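Local coordinates for protein lectin (Pleurotus ostreatus, PDB 6T0Q) that binds galactose-type sugars, including N-acetylgalactosamine, and carries calcium ions in its carbohydrate-binding modules, at the interface of chains A and B. Residues are numbered along the deposited sequence; one frame, centred on the assembly and turned at random. Chains: chain A/B, Lectin.

The interface of chains A and B. Residues chain A 223, 272, 324-325; chain B 223, 269, 271-272.
A:Leu324 lays its CD2 methyl over the middle of the B:His269 imidazole, 3.7 Å from the ring centroid, in a CH-pi contact at the two-fold interface between two copies of this carbohydrate-binding-module lectin. The leucine crosses the histidine at about a right angle and divides its branches: CD2 covers the ring, while CD1 reaches the backbone O of B:Phe272 at 3.5 Å and ring atom CD1 of that phenyl group. With CG of the histidine anti to the backbone N (chi1 -174°), the imidazole points across to chain A, where the leucine covers one face. The ring is held from within its own chain, ND1 receiving the backbone N-H groups of B:Thr271 and B:Phe272, both tilted from the ring plane. That double acceptance would favour a proton on NE2, which meets a water lying in the ring plane; the same water reaches the carbonyl O of A:Ile325 and so links the chains beside the leucine-histidine contact. A:Phe272 and B:Phe272 meet obliquely through their CD2 sides, 3.6 Å apart, each ring also packing against the other's CB. The far end of the A:Phe272 ring, CZ, reaches CE1 of B:His269 at 4.0 Å, joining the aromatic pair to the leucine-capped histidine. Beside the phenylalanines, A:Asn223 and B:Asn223 come from opposite directions and pair reciprocally through their nearly coplanar amides, whose planes are 24° apart, with each ND2 giving a 2.9 Å hydrogen bond to the opposite OD1. B:Asn223 ND2 also donates to the carbonyl O of B:Thr271 (2.7 Å), approaching from above the carbonyl plane; using both N-H groups should fix the amide's rotation. A further water connects A:Asn223 OD1 with the B:Thr271 hydroxyl OG1.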
ATOM      1  N   ASN A 223       2.062  -4.961   2.438  1.00 21.13           N
ATOM      2  CA  ASN A 223       1.596  -4.033   1.401  1.00 23.63           C
ATOM      3  C   ASN A 223       2.554  -4.155   0.215  1.00 26.65           C
ATOM      4  O   ASN A 223       3.498  -3.383   0.059  1.00 30.81           O
ATOM      5  CB  ASN A 223       1.511  -2.602   1.942  1.00 19.86           C
ATOM      6  CG  ASN A 223       1.200  -1.563   0.870  1.00 24.46           C
ATOM      7  OD1 ASN A 223       1.709  -0.441   0.930  1.00 26.71           O
ATOM      8  ND2 ASN A 223       0.358  -1.918  -0.100  1.00 21.88           N
ATOM      9  N   PHE A 272      -3.149  -4.140   0.373  1.00 23.61           N
ATOM     10  CA  PHE A 272      -2.789  -3.633   1.694  1.00 20.61           C
ATOM     11  C   PHE A 272      -3.610  -4.371   2.740  1.00 23.07           C
ATOM     12  O   PHE A 272      -4.839  -4.258   2.746  1.00 24.09           O
ATOM     13  CB  PHE A 272      -3.037  -2.110   1.764  1.00 19.68           C
ATOM     14  CG  PHE A 272      -2.516  -1.432   3.019  1.00 23.92           C
ATOM     15  CD1 PHE A 272      -3.181  -1.557   4.233  1.00 25.95           C
ATOM     16  CD2 PHE A 272      -1.390  -0.616   2.962  1.00 21.92           C
ATOM     17  CE1 PHE A 272      -2.706  -0.910   5.382  1.00 25.06           C
ATOM     18  CE2 PHE A 272      -0.916   0.038   4.095  1.00 23.78           C
ATOM     19  CZ  PHE A 272      -1.575  -0.110   5.309  1.00 28.20           C
ATOM     20  N   LEU A 324      -5.185   1.842   8.938  1.00 27.35           N
ATOM     21  CA  LEU A 324      -4.385   3.027   8.637  1.00 30.17           C
ATOM     22  C   LEU A 324      -4.130   3.923   9.846  1.00 40.04           C
ATOM     23  O   LEU A 324      -4.004   5.144   9.699  1.00 44.71           O
ATOM     24  CB  LEU A 324      -5.036   3.851   7.528  1.00 31.21           C
ATOM     25  CG  LEU A 324      -5.109   3.244   6.131  1.00 37.18           C
ATOM     26  CD1 LEU A 324      -5.524   4.323   5.133  1.00 38.93           C
ATOM     27  CD2 LEU A 324      -3.788   2.628   5.725  1.00 31.20           C
ATOM     28  N   ILE A 325      -4.002   3.350  11.042  1.00 28.82           N
ATOM     29  CA  ILE A 325      -3.815   4.213  12.203  1.00 31.00           C
ATOM     30  C   ILE A 325      -2.403   4.786  12.209  1.00 34.10           C
ATOM     31  O   ILE A 325      -1.476   4.286  11.552  1.00 32.26           O
ATOM     32  CB  ILE A 325      -4.108   3.479  13.522  1.00 35.04           C
ATOM     33  CG1 ILE A 325      -3.002   2.476  13.831  1.00 30.79           C
ATOM     34  CG2 ILE A 325      -5.453   2.776  13.470  1.00 39.00           C
ATOM     35  CD1 ILE A 325      -3.082   1.938  15.245  1.00 36.11           C
TER
ATOM     36  N   ASN B 223      -0.815   4.760  -3.390  1.00 21.13           N
ATOM     37  CA  ASN B 223      -0.130   3.796  -2.519  1.00 23.63           C
ATOM     38  C   ASN B 223       1.253   3.539  -3.120  1.00 26.65           C
ATOM     39  O   ASN B 223       1.475   2.579  -3.855  1.00 30.81           O
ATOM     40  CB  ASN B 223      -0.952   2.512  -2.369  1.00 19.86           C
ATOM     41  CG  ASN B 223      -0.219   1.404  -1.618  1.00 24.46           C
ATOM     42  OD1 ASN B 223      -0.378   0.226  -1.946  1.00 26.71           O
ATOM     43  ND2 ASN B 223       0.568   1.768  -0.607  1.00 21.88           N
ATOM     44  N   HIS B 269      -1.315   9.110   5.933  1.00 32.36           N
ATOM     45  CA  HIS B 269      -0.646   7.847   6.196  1.00 25.57           C
ATOM     46  C   HIS B 269       0.627   7.793   5.350  1.00 20.67           C
ATOM     47  O   HIS B 269       0.656   8.327   4.239  1.00 24.46           O
ATOM     48  CB  HIS B 269      -1.563   6.671   5.852  1.00 29.12           C
ATOM     49  CG  HIS B 269      -1.005   5.332   6.221  1.00 25.84           C
ATOM     50  ND1 HIS B 269      -0.226   4.586   5.361  1.00 24.78           N
ATOM     51  CD2 HIS B 269      -1.112   4.603   7.361  1.00 28.02           C
ATOM     52  CE1 HIS B 269       0.122   3.454   5.952  1.00 28.54           C
ATOM     53  NE2 HIS B 269      -0.400   3.441   7.168  1.00 28.27           N
ATOM     54  N   THR B 271       2.118   5.498   3.588  1.00 26.41           N
ATOM     55  CA  THR B 271       2.190   4.718   2.353  1.00 27.03           C
ATOM     56  C   THR B 271       0.869   4.529   1.611  1.00 25.52           C
ATOM     57  O   THR B 271       0.912   4.232   0.412  1.00 24.24           O
ATOM     58  CB  THR B 271       2.790   3.329   2.622  1.00 31.84           C
ATOM     59  OG1 THR B 271       2.002   2.636   3.601  1.00 28.26           O
ATOM     60  CG2 THR B 271       4.232   3.452   3.104  1.00 33.56           C
ATOM     61  N   PHE B 272      -0.288   4.696   2.250  1.00 23.61           N
ATOM     62  CA  PHE B 272      -1.556   4.335   1.622  1.00 20.61           C
ATOM     63  C   PHE B 272      -2.600   5.375   1.999  1.00 23.07           C
ATOM     64  O   PHE B 272      -2.928   5.514   3.181  1.00 24.09           O
ATOM     65  CB  PHE B 272      -1.989   2.922   2.072  1.00 19.68           C
ATOM     66  CG  PHE B 272      -3.189   2.354   1.335  1.00 23.92           C
ATOM     67  CD1 PHE B 272      -4.477   2.795   1.612  1.00 25.95           C
ATOM     68  CD2 PHE B 272      -3.025   1.330   0.407  1.00 21.92           C
ATOM     69  CE1 PHE B 272      -5.583   2.250   0.943  1.00 25.06           C
ATOM     70  CE2 PHE B 272      -4.116   0.776  -0.254  1.00 23.78           C
ATOM     71  CZ  PHE B 272      -5.399   1.237   0.013  1.00 28.20           C
TER
HETATM   72  O   HOH W   1       3.046   0.167   3.165  1.00 28.87           O
HETATM   73  O   HOH W   2      -1.049   2.199   9.817  1.00 30.69           O